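Local coordinates for protein putative hydrolase YdeN (PDB 1UXO) that is a putative hydrolase of the alpha/beta-hydrolase fold, probably working through a serine-dependent charge relay system, at residues K5-I10 and Y68-S73; A78-L83 and G93-V98; H130-A135 and T184-K189; L39-P44 and L53-L58. The protein carries 2 engineered substitutions. One frame throughout, in Å; residues are numbered along the deposited sequence. Where two conformers were deposited one is given.

Contact 1: residues K5-I10 and Y68-S73; sequences KQVYII and YLVAHS
Val7 and Val70 share a first torsion, CG1 anti to the backbone N (174° in Val7), which sets Val7 CG1 beside its carbonyl carbon and Val70 CG2 beside its own N; the two side chains cross obliquely, and Val7 CG1 and Val70 CG2 meet at 4.1 Å. The Tyr68 ring lies on the same sheet face, its edge turned to Gln6 O in plane, with CD2 3.9 Å from that oxygen. On the other face Leu69 CD2 sits at the edge of the Tyr8 ring and 3.9 Å from Tyr8 CB, while Ile10 CD1 comes within 3.7 Å of Val70 O.

Between these faces the parallel strands run in register, from Val7 beside Tyr68 to Ile10 beside Ala71. Five backbone hydrogen bonds join them, the first from Tyr68 N to Gln6 O; Val70 N to Tyr8 O, at 2.9 Å, is almost straight. Ile9 CA adds a CA-H...O contact of 3.2 Å to Val70 O. Tyr8 OH is hydrogen-bonded to Thr62 OG1, and His72 NE2 to His166 O.

The bond from His72 N to Ile10 O closes the ladder just before Ser73, the predicted nucleophile, whose positive phi of 55° is consistent with a nucleophile elbow. Amides and carbonyls of the two strands thus pair with each other between two largely apolar faces, and this pairing runs up to the residue before the probable catalytic serine.

Contact 2: residues A78-L83 and G93-V98; sequences AILRFL and GGIILV
Ile79 makes the tightest approach of the helix to strand 94-98. Its CG1 occupies the crowded position between the backbone N and the carbonyl carbon (chi1 61°), and CD1 beyond it lies 3.6 Å from Leu97 CD2, the two side chains sliding past each other in opposite directions. The same CD1 methyl also reaches Ile95 CG2, at 4.3 Å, so it touches both strand residues that point to the helix.

One residue on, Leu80 starts from the flank of the helix, and its end bends nearer to the strand. Its CD2 meets Leu97 CD1 at 4.1 Å and, more loosely, Ile95 CD1 at 4.4 Å. Each methyl of Leu97 thus has its own partner, CD2 meeting Ile79 and CD1 meeting Leu80.

A turn after Ile79, Leu83 points toward the strand again and places CD1 4.3 Å from Ile95 CG2. That methyl thus receives both Ile79 and Leu83, successive residues of one helical ridge. No hydrogen bond crosses the contact and only aliphatic carbons meet, so the join is purely apolar; all five touching residues are buried. Ile96, between the two strand residues, points away and packs on helix 177-188 at the other side of the sheet.

The short axes lie 10.8 Å apart and run at 150°, nearly antiparallel, as expected when a helix returns across a parallel sheet. This is the beta-alpha-beta crossover of strand 67-72, helix 75-84 and strand 92-98, the unit that in alpha/beta hydrolases begins with the strand leading to the nucleophile, here the predicted Ser73.

Contact 3: residues H130-A135 and T184-K189; sequences HRAVIA and TSYFSK
His130 and Tyr186 join strand 128-136 of the central sheet to helix 177-188, the last helix of the chain, through an offset aromatic stack. The ring centroids are 4.9 Å apart and the planes are inclined by 18°. The offset puts His130 CB, not the imidazole, over the centre of the tyrosine ring: it makes a CH-pi contact 3.4 Å from the centroid and only 3° off the normal. In return, Tyr186 CA lies over a face of the imidazole.

At the far end of the tyrosine, OH comes 3.2 Å from Ala132 CB, which sits at the ring edge; the hydroxyl also has a weak hydrogen bond to Ile95 O of the adjoining strand. The helix thus packs on one side of the alpha/beta-hydrolase sheet, spanning two neighbouring parallel strands with a single side chain. An alanine in place of Tyr186 would probably leave His130 CB without the aromatic face beneath it and open a gap beside Ala132.

Lys189 completes the clasp from the end of the helix. Its chain runs extended beyond CG and crosses His130, with CD 3.6 Å from His130 CE1. A water in the imidazole plane is 2.7 Å from His130 ND1 and accepts from Lys189 NZ at 3.0 Å. The nearby ammonium group would be expected to disfavour a positive charge on the imidazole.

Contact 4: residues L39-P44 and L53-L58; sequences LNMPNP and LDTLSL
Pro42 and Thr55 reach toward each other tip to tip, with Pro42 CD 3.2 Å from Thr55 OG1. The other branch of the threonine, CG2, points to the preceding part of the loop: it lies 3.8 Å from CE of Met41, a selenomethionine, and 3.7 Å from Asn40 O. The same CE methyl meets Leu56 CD2 at 3.9 Å, the two side chains crossing at about a right angle. Leu39 CD1 approaches that leucine methyl too, at 4.2 Å, so Leu56 CD2 receives both Leu39 and Met41.

Torsions and second partners fix these positions. Thr55 OG1 stands beside its own backbone N (chi1 -60°), where it bonds to Asp51 O one turn earlier in the helix; CG2 is thereby left facing the loop. The Met41 chain bends at chi2 (-74°) and again at chi3, which brings CE round to the helix. An alanine at Thr55 would lack both OG1 and CG2 and would probably leave Asp51 O without its side-chain partner and a gap beside Met41 CE.

Further out, the loop is held by its backbone and polar groups: Met41 N bonds to His11 NE2, Pro42 O to Trp52 NE1 and Asn40 OD1 to Ser17 N. Leu56 also packs against Phe82 of helix 75-84.

The arrangement is that of a beta-alpha connection in a parallel alpha/beta sheet, here the crossover of the alpha/beta-hydrolase fold that leads from the outer strand 35-39 through helix 49-57 to strand 67-72.

How the contacts relate
All four contacts are built round one six-stranded parallel sheet. Contact 1 pairs two of its strands, and contact 2 continues from it along the chain, their centres about 8 Å apart, with strands 67-72 and 92-98 side by side. Contact 3 lies one strand further over and brings helix 177-188 to the sheet side opposite helix 75-84, with Phe187 packing on Tyr68 and Lys5 of contact 1. Contact 4 is nested within the chain loop that contact 1 closes, its centre about 24 Å from that of contact 3, across the centre of the chain. Helices on both sides thus enclose the strand that ends at the predicted nucleophile, Ser73.

Contact 1: residues K5-I10 and Y68-S73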
# COMPACT_ATOMS: atom_id res chain seq x y z
N LYS A 5 -17.26 5.82 -3.59
CA LYS A 5 -15.89 5.55 -3.16
C LYS A 5 -15.75 4.29 -2.31
O LYS A 5 -16.59 3.95 -1.49
CB LYS A 5 -15.29 6.74 -2.41
CG LYS A 5 -15.19 8.00 -3.22
CD LYS A 5 -14.37 9.11 -2.55
CE LYS A 5 -15.18 9.89 -1.56
NZ LYS A 5 -16.29 10.66 -2.23
N GLN A 6 -14.61 3.64 -2.48
CA GLN A 6 -14.26 2.47 -1.73
C GLN A 6 -12.77 2.53 -1.50
O GLN A 6 -12.00 2.76 -2.43
CB GLN A 6 -14.61 1.20 -2.53
CG GLN A 6 -14.04 -0.08 -1.92
CD GLN A 6 -14.77 -0.48 -0.65
OE1 GLN A 6 -15.98 -0.44 -0.63
NE2 GLN A 6 -14.03 -0.83 0.40
N VAL A 7 -12.34 2.30 -0.27
CA VAL A 7 -10.92 2.32 0.03
C VAL A 7 -10.61 0.94 0.57
O VAL A 7 -11.34 0.46 1.46
CB VAL A 7 -10.60 3.33 1.11
CG1 VAL A 7 -9.14 3.23 1.50
CG2 VAL A 7 -10.99 4.70 0.64
N TYR A 8 -9.60 0.29 0.04
CA TYR A 8 -9.12 -0.98 0.59
C TYR A 8 -7.78 -0.75 1.28
O TYR A 8 -6.93 -0.01 0.75
CB TYR A 8 -8.98 -2.05 -0.48
CG TYR A 8 -10.28 -2.62 -0.99
CD1 TYR A 8 -11.14 -3.34 -0.16
CD2 TYR A 8 -10.69 -2.41 -2.29
CE1 TYR A 8 -12.34 -3.89 -0.67
CE2 TYR A 8 -11.84 -2.94 -2.78
CZ TYR A 8 -12.68 -3.63 -1.96
OH TYR A 8 -13.85 -4.15 -2.49
N ILE A 9 -7.58 -1.38 2.42
CA ILE A 9 -6.35 -1.21 3.20
C ILE A 9 -5.68 -2.58 3.32
O ILE A 9 -6.33 -3.55 3.77
CB ILE A 9 -6.67 -0.61 4.56
CG1 ILE A 9 -7.32 0.74 4.43
CG2 ILE A 9 -5.38 -0.52 5.49
CD1 ILE A 9 -8.09 1.14 5.71
N ILE A 10 -4.41 -2.65 2.93
CA ILE A 10 -3.69 -3.93 2.86
C ILE A 10 -2.39 -3.88 3.68
O ILE A 10 -1.50 -3.04 3.46
CB ILE A 10 -3.36 -4.31 1.37
CG1 ILE A 10 -4.58 -4.27 0.49
CG2 ILE A 10 -2.66 -5.70 1.33
CD1 ILE A 10 -4.89 -2.99 -0.19
N TYR A 68 -9.68 3.11 -4.13
CA TYR A 68 -8.36 3.53 -3.69
C TYR A 68 -7.73 2.45 -2.85
O TYR A 68 -8.40 1.82 -2.01
CB TYR A 68 -8.44 4.80 -2.85
CG TYR A 68 -9.01 5.97 -3.60
CD1 TYR A 68 -8.18 6.94 -4.15
CD2 TYR A 68 -10.36 6.08 -3.78
CE1 TYR A 68 -8.73 8.00 -4.89
CE2 TYR A 68 -10.91 7.13 -4.53
CZ TYR A 68 -10.08 8.07 -5.07
OH TYR A 68 -10.64 9.10 -5.77
N LEU A 69 -6.46 2.20 -3.07
CA LEU A 69 -5.75 1.17 -2.34
C LEU A 69 -4.64 1.80 -1.49
O LEU A 69 -3.77 2.52 -2.01
CB LEU A 69 -5.12 0.15 -3.33
CG LEU A 69 -5.97 -0.40 -4.48
CD1 LEU A 69 -5.17 -1.30 -5.43
CD2 LEU A 69 -7.16 -1.18 -3.85
N VAL A 70 -4.66 1.51 -0.21
CA VAL A 70 -3.67 1.96 0.75
C VAL A 70 -2.98 0.70 1.25
O VAL A 70 -3.63 -0.18 1.80
CB VAL A 70 -4.31 2.71 1.92
CG1 VAL A 70 -3.25 3.09 3.01
CG2 VAL A 70 -5.06 3.92 1.39
N ALA A 71 -1.68 0.63 1.10
CA ALA A 71 -0.93 -0.56 1.50
C ALA A 71 0.22 -0.19 2.39
O ALA A 71 0.74 0.93 2.29
CB ALA A 71 -0.43 -1.25 0.24
N HIS A 72 0.62 -1.16 3.24
CA HIS A 72 1.73 -1.00 4.11
C HIS A 72 2.77 -2.10 3.88
O HIS A 72 2.44 -3.30 3.79
CB HIS A 72 1.29 -1.02 5.59
CG HIS A 72 2.42 -0.77 6.57
ND1 HIS A 72 2.61 -1.56 7.68
CD2 HIS A 72 3.37 0.21 6.63
CE1 HIS A 72 3.66 -1.11 8.36
NE2 HIS A 72 4.13 -0.03 7.76
N SER A 73 4.00 -1.65 3.70
CA SER A 73 5.18 -2.50 3.63
C SER A 73 5.02 -3.59 2.55
O SER A 73 4.81 -3.25 1.35
CB SER A 73 5.50 -3.00 5.05
OG SER A 73 6.83 -3.52 5.11

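Contact 2: residues A78-L83 and G93-V98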
# COMPACT_ATOMS: atom_id res chain seq x y z
N ALA A 78 2.96 -6.38 -3.36
CA ALA A 78 1.85 -7.21 -3.70
C ALA A 78 0.81 -6.52 -4.58
O ALA A 78 0.44 -7.04 -5.63
CB ALA A 78 1.19 -7.77 -2.43
N ILE A 79 0.40 -5.33 -4.19
CA ILE A 79 -0.61 -4.65 -5.01
C ILE A 79 0.04 -4.17 -6.34
O ILE A 79 -0.65 -4.09 -7.34
CB ILE A 79 -1.34 -3.51 -4.26
CG1 ILE A 79 -0.44 -2.42 -3.81
CG2 ILE A 79 -2.30 -4.04 -3.14
CD1 ILE A 79 -1.34 -1.10 -3.42
N LEU A 80 1.35 -3.89 -6.36
CA LEU A 80 2.02 -3.53 -7.63
C LEU A 80 1.98 -4.71 -8.62
O LEU A 80 1.66 -4.55 -9.83
CB LEU A 80 3.49 -3.06 -7.40
CG LEU A 80 3.67 -1.76 -6.63
CD1 LEU A 80 5.12 -1.50 -6.37
CD2 LEU A 80 2.99 -0.61 -7.30
N ARG A 81 2.27 -5.91 -8.13
CA ARG A 81 2.16 -7.09 -8.97
C ARG A 81 0.73 -7.33 -9.42
O ARG A 81 0.49 -7.76 -10.55
CB ARG A 81 2.70 -8.29 -8.28
CG ARG A 81 4.17 -8.27 -8.10
CD ARG A 81 4.89 -8.45 -9.47
NE ARG A 81 6.31 -8.45 -9.26
CZ ARG A 81 7.22 -8.13 -10.15
NH1 ARG A 81 6.89 -7.83 -11.41
NH2 ARG A 81 8.47 -8.15 -9.74
N PHE A 82 -0.22 -7.11 -8.51
CA PHE A 82 -1.64 -7.23 -8.84
C PHE A 82 -2.04 -6.30 -9.96
O PHE A 82 -2.71 -6.72 -10.93
CB PHE A 82 -2.44 -6.96 -7.56
CG PHE A 82 -3.88 -7.16 -7.67
CD1 PHE A 82 -4.42 -8.40 -7.94
CD2 PHE A 82 -4.74 -6.06 -7.47
CE1 PHE A 82 -5.83 -8.54 -8.04
CE2 PHE A 82 -6.15 -6.22 -7.53
CZ PHE A 82 -6.67 -7.47 -7.83
N LEU A 83 -1.65 -5.03 -9.88
CA LEU A 83 -2.03 -4.06 -10.92
C LEU A 83 -1.37 -4.39 -12.23
O LEU A 83 -1.97 -4.14 -13.28
CB LEU A 83 -1.61 -2.66 -10.53
CG LEU A 83 -2.28 -2.12 -9.27
CD1 LEU A 83 -1.60 -0.81 -8.98
CD2 LEU A 83 -3.74 -1.91 -9.51
N GLY A 93 -8.82 5.00 -8.73
CA GLY A 93 -8.72 6.31 -8.15
C GLY A 93 -7.31 6.64 -7.68
O GLY A 93 -6.81 7.72 -7.92
N GLY A 94 -6.67 5.68 -7.01
CA GLY A 94 -5.31 5.91 -6.56
C GLY A 94 -4.78 4.86 -5.64
O GLY A 94 -5.51 3.96 -5.20
N ILE A 95 -3.49 4.99 -5.38
CA ILE A 95 -2.74 4.11 -4.47
C ILE A 95 -1.83 4.94 -3.57
O ILE A 95 -1.27 6.00 -3.97
CB ILE A 95 -1.90 3.05 -5.24
CG1 ILE A 95 -0.82 3.69 -6.11
CG2 ILE A 95 -2.75 2.08 -6.03
CD1 ILE A 95 0.04 2.64 -6.85
N ILE A 96 -1.74 4.51 -2.32
CA ILE A 96 -0.81 5.07 -1.39
C ILE A 96 -0.00 3.92 -0.81
O ILE A 96 -0.57 2.97 -0.27
CB ILE A 96 -1.53 5.82 -0.30
CG1 ILE A 96 -2.34 6.99 -0.86
CG2 ILE A 96 -0.54 6.39 0.67
CD1 ILE A 96 -3.17 7.74 0.22
N LEU A 97 1.30 4.02 -0.95
CA LEU A 97 2.21 2.95 -0.56
C LEU A 97 3.00 3.40 0.62
O LEU A 97 3.99 4.12 0.48
CB LEU A 97 3.11 2.55 -1.73
CG LEU A 97 2.37 2.33 -3.05
CD1 LEU A 97 3.34 2.04 -4.20
CD2 LEU A 97 1.39 1.19 -2.91
N VAL A 98 2.57 2.96 1.81
CA VAL A 98 3.27 3.28 3.06
C VAL A 98 4.43 2.33 3.28
O VAL A 98 4.24 1.12 3.37
CB VAL A 98 2.33 3.32 4.26
CG1 VAL A 98 3.03 3.91 5.44
CG2 VAL A 98 1.11 4.17 3.91

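Contact 3: residues H130-A135 and T184-K189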
# COMPACT_ATOMS: atom_id res chain seq x y z
N HIS A 130 -4.00 8.73 -9.06
CA HIS A 130 -3.24 9.43 -8.06
C HIS A 130 -2.31 8.44 -7.36
O HIS A 130 -2.75 7.38 -6.98
CB HIS A 130 -4.20 10.05 -7.05
CG HIS A 130 -5.13 11.07 -7.66
ND1 HIS A 130 -4.72 12.33 -8.03
CD2 HIS A 130 -6.46 11.00 -7.94
CE1 HIS A 130 -5.75 12.99 -8.55
NE2 HIS A 130 -6.83 12.22 -8.49
N ARG A 131 -1.05 8.79 -7.22
CA ARG A 131 -0.05 7.87 -6.61
C ARG A 131 0.85 8.59 -5.61
O ARG A 131 1.35 9.67 -5.91
CB ARG A 131 0.78 7.21 -7.69
CG ARG A 131 0.01 6.61 -8.87
CD ARG A 131 0.88 6.14 -10.08
NE ARG A 131 1.55 7.31 -10.66
CZ ARG A 131 0.98 8.21 -11.47
NH1 ARG A 131 -0.31 8.10 -11.82
NH2 ARG A 131 1.70 9.25 -11.91
N ALA A 132 1.05 7.96 -4.46
CA ALA A 132 1.92 8.48 -3.41
C ALA A 132 2.60 7.36 -2.66
O ALA A 132 2.06 6.23 -2.57
CB ALA A 132 1.14 9.35 -2.43
N VAL A 133 3.80 7.68 -2.21
CA VAL A 133 4.61 6.87 -1.29
C VAL A 133 4.89 7.69 -0.01
O VAL A 133 5.32 8.87 -0.06
CB VAL A 133 5.93 6.48 -1.93
CG1 VAL A 133 6.81 5.71 -0.94
CG2 VAL A 133 5.69 5.68 -3.18
N ILE A 134 4.60 7.10 1.14
CA ILE A 134 4.88 7.73 2.43
C ILE A 134 5.94 6.89 3.09
O ILE A 134 5.78 5.67 3.20
CB ILE A 134 3.62 7.73 3.28
CG1 ILE A 134 2.52 8.49 2.52
CG2 ILE A 134 3.93 8.28 4.66
CD1 ILE A 134 1.18 8.59 3.20
N ALA A 135 7.03 7.50 3.50
CA ALA A 135 8.17 6.74 3.99
C ALA A 135 8.88 7.43 5.09
O ALA A 135 8.98 8.66 5.11
CB ALA A 135 9.16 6.43 2.83
N THR A 184 -7.57 11.90 1.25
CA THR A 184 -8.67 12.82 1.12
C THR A 184 -8.43 13.88 0.02
O THR A 184 -9.38 14.32 -0.63
CB THR A 184 -8.98 13.42 2.52
OG1 THR A 184 -9.55 12.37 3.32
CG2 THR A 184 -10.08 14.51 2.46
N SER A 185 -7.19 14.30 -0.16
CA SER A 185 -6.85 15.29 -1.19
C SER A 185 -7.16 14.72 -2.60
O SER A 185 -7.54 15.46 -3.52
CB SER A 185 -5.40 15.76 -1.05
OG SER A 185 -4.46 14.83 -1.57
N TYR A 186 -7.03 13.41 -2.74
CA TYR A 186 -7.39 12.77 -3.98
C TYR A 186 -8.88 12.90 -4.30
O TYR A 186 -9.27 12.87 -5.48
CB TYR A 186 -7.12 11.28 -3.93
CG TYR A 186 -5.69 10.83 -3.79
CD1 TYR A 186 -4.60 11.70 -3.90
CD2 TYR A 186 -5.44 9.47 -3.59
CE1 TYR A 186 -3.28 11.21 -3.77
CE2 TYR A 186 -4.18 8.99 -3.55
CZ TYR A 186 -3.10 9.89 -3.62
OH TYR A 186 -1.86 9.32 -3.57
N PHE A 187 -9.72 12.85 -3.26
CA PHE A 187 -11.16 12.89 -3.45
C PHE A 187 -11.62 14.27 -3.93
O PHE A 187 -12.60 14.37 -4.69
CB PHE A 187 -11.92 12.57 -2.16
CG PHE A 187 -11.55 11.24 -1.50
CD1 PHE A 187 -10.94 10.21 -2.19
CD2 PHE A 187 -11.81 11.05 -0.15
CE1 PHE A 187 -10.62 9.04 -1.56
CE2 PHE A 187 -11.54 9.87 0.47
CZ PHE A 187 -10.93 8.85 -0.23
N SER A 188 -10.95 15.32 -3.46
CA SER A 188 -11.32 16.69 -3.85
C SER A 188 -10.90 16.95 -5.27
O SER A 188 -11.60 17.62 -6.01
CB SER A 188 -10.70 17.77 -2.95
OG SER A 188 -9.31 17.54 -2.71
N LYS A 189 -9.74 16.41 -5.64
CA LYS A 189 -9.30 16.46 -7.02
C LYS A 189 -10.29 15.67 -7.88
O LYS A 189 -10.37 15.89 -9.10
CB LYS A 189 -7.89 15.86 -7.18
CG LYS A 189 -6.71 16.72 -6.68
CD LYS A 189 -5.55 15.79 -6.27
CE LYS A 189 -4.20 16.49 -6.13
NZ LYS A 189 -3.11 15.47 -6.21
O HOH W 1 -2.17 13.11 -7.74

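Contact 4: residues L39-P44 and L53-L58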
# COMPACT_ATOMS: atom_id res chain seq x y z
N LEU A 39 -8.23 -5.45 4.40
CA LEU A 39 -8.16 -6.79 3.85
C LEU A 39 -7.09 -7.58 4.56
O LEU A 39 -5.91 -7.14 4.58
CB LEU A 39 -7.80 -6.74 2.38
CG LEU A 39 -8.80 -6.03 1.51
CD1 LEU A 39 -8.42 -6.21 0.04
CD2 LEU A 39 -10.20 -6.52 1.74
N ASN A 40 -7.41 -8.78 4.98
CA ASN A 40 -6.41 -9.68 5.52
C ASN A 40 -5.85 -10.55 4.42
O ASN A 40 -6.59 -11.02 3.53
CB ASN A 40 -7.01 -10.55 6.60
CG ASN A 40 -7.29 -9.79 7.86
OD1 ASN A 40 -6.34 -9.30 8.49
ND2 ASN A 40 -8.57 -9.67 8.24
N MSE A 41 -4.54 -10.78 4.49
CA MSE A 41 -3.87 -11.69 3.57
C MSE A 41 -3.61 -13.06 4.24
O MSE A 41 -3.44 -13.13 5.46
CB MSE A 41 -2.55 -11.08 3.11
CG MSE A 41 -2.73 -9.77 2.38
SE MSE A 41 -3.47 -9.96 0.55
CE MSE A 41 -5.30 -9.11 0.88
N PRO A 42 -3.54 -14.13 3.45
CA PRO A 42 -3.27 -15.45 4.03
C PRO A 42 -1.84 -15.61 4.55
O PRO A 42 -0.90 -15.12 3.99
CB PRO A 42 -3.57 -16.42 2.89
CG PRO A 42 -3.55 -15.63 1.68
CD PRO A 42 -3.77 -14.18 2.01
N ASN A 43 -1.74 -16.38 5.63
CA ASN A 43 -0.48 -16.80 6.19
C ASN A 43 0.50 -15.64 6.37
O ASN A 43 1.55 -15.65 5.78
CB ASN A 43 0.07 -17.88 5.29
CG ASN A 43 -0.67 -19.24 5.48
OD1 ASN A 43 -1.08 -19.59 6.58
ND2 ASN A 43 -0.98 -19.90 4.36
N PRO A 44 0.15 -14.63 7.16
CA PRO A 44 0.99 -13.43 7.29
C PRO A 44 2.37 -13.74 7.90
O PRO A 44 3.32 -12.98 7.70
CB PRO A 44 0.13 -12.49 8.15
CG PRO A 44 -0.74 -13.41 8.93
CD PRO A 44 -1.07 -14.52 7.97
N LEU A 53 -1.88 -12.54 -4.12
CA LEU A 53 -2.56 -12.16 -5.36
C LEU A 53 -3.93 -12.82 -5.55
O LEU A 53 -4.88 -12.17 -5.99
CB LEU A 53 -1.66 -12.44 -6.58
CG LEU A 53 -0.35 -11.64 -6.65
CD1 LEU A 53 0.46 -12.05 -7.92
CD2 LEU A 53 -0.57 -10.16 -6.60
N ASP A 54 -4.03 -14.10 -5.22
CA ASP A 54 -5.34 -14.82 -5.28
C ASP A 54 -6.36 -14.19 -4.33
O ASP A 54 -7.50 -14.01 -4.70
CB ASP A 54 -5.20 -16.31 -4.93
CG ASP A 54 -4.53 -17.10 -6.02
OD1 ASP A 54 -4.46 -16.66 -7.18
OD2 ASP A 54 -4.01 -18.21 -5.79
N THR A 55 -5.94 -13.78 -3.12
CA THR A 55 -6.85 -13.09 -2.22
C THR A 55 -7.28 -11.74 -2.78
O THR A 55 -8.48 -11.40 -2.77
CB THR A 55 -6.21 -12.96 -0.83
OG1 THR A 55 -5.95 -14.24 -0.30
CG2 THR A 55 -7.13 -12.37 0.17
N LEU A 56 -6.33 -10.95 -3.29
CA LEU A 56 -6.75 -9.69 -3.87
C LEU A 56 -7.78 -9.89 -5.01
O LEU A 56 -8.69 -9.08 -5.20
CB LEU A 56 -5.52 -8.91 -4.38
CG LEU A 56 -4.57 -8.43 -3.26
CD1 LEU A 56 -3.15 -8.13 -3.79
CD2 LEU A 56 -5.18 -7.23 -2.49
N SER A 57 -7.61 -10.96 -5.79
CA SER A 57 -8.45 -11.22 -6.93
C SER A 57 -9.91 -11.49 -6.52
O SER A 57 -10.81 -11.28 -7.33
CB SER A 57 -7.83 -12.32 -7.81
OG SER A 57 -8.38 -13.55 -7.35
N LEU A 58 -10.15 -11.83 -5.25
CA LEU A 58 -11.52 -12.02 -4.73
C LEU A 58 -12.34 -10.74 -4.80
O LEU A 58 -13.58 -10.82 -4.80
CB LEU A 58 -11.51 -12.47 -3.28
CG LEU A 58 -10.88 -13.83 -3.02
CD1 LEU A 58 -10.70 -14.07 -1.56
CD2 LEU A 58 -11.62 -14.99 -3.65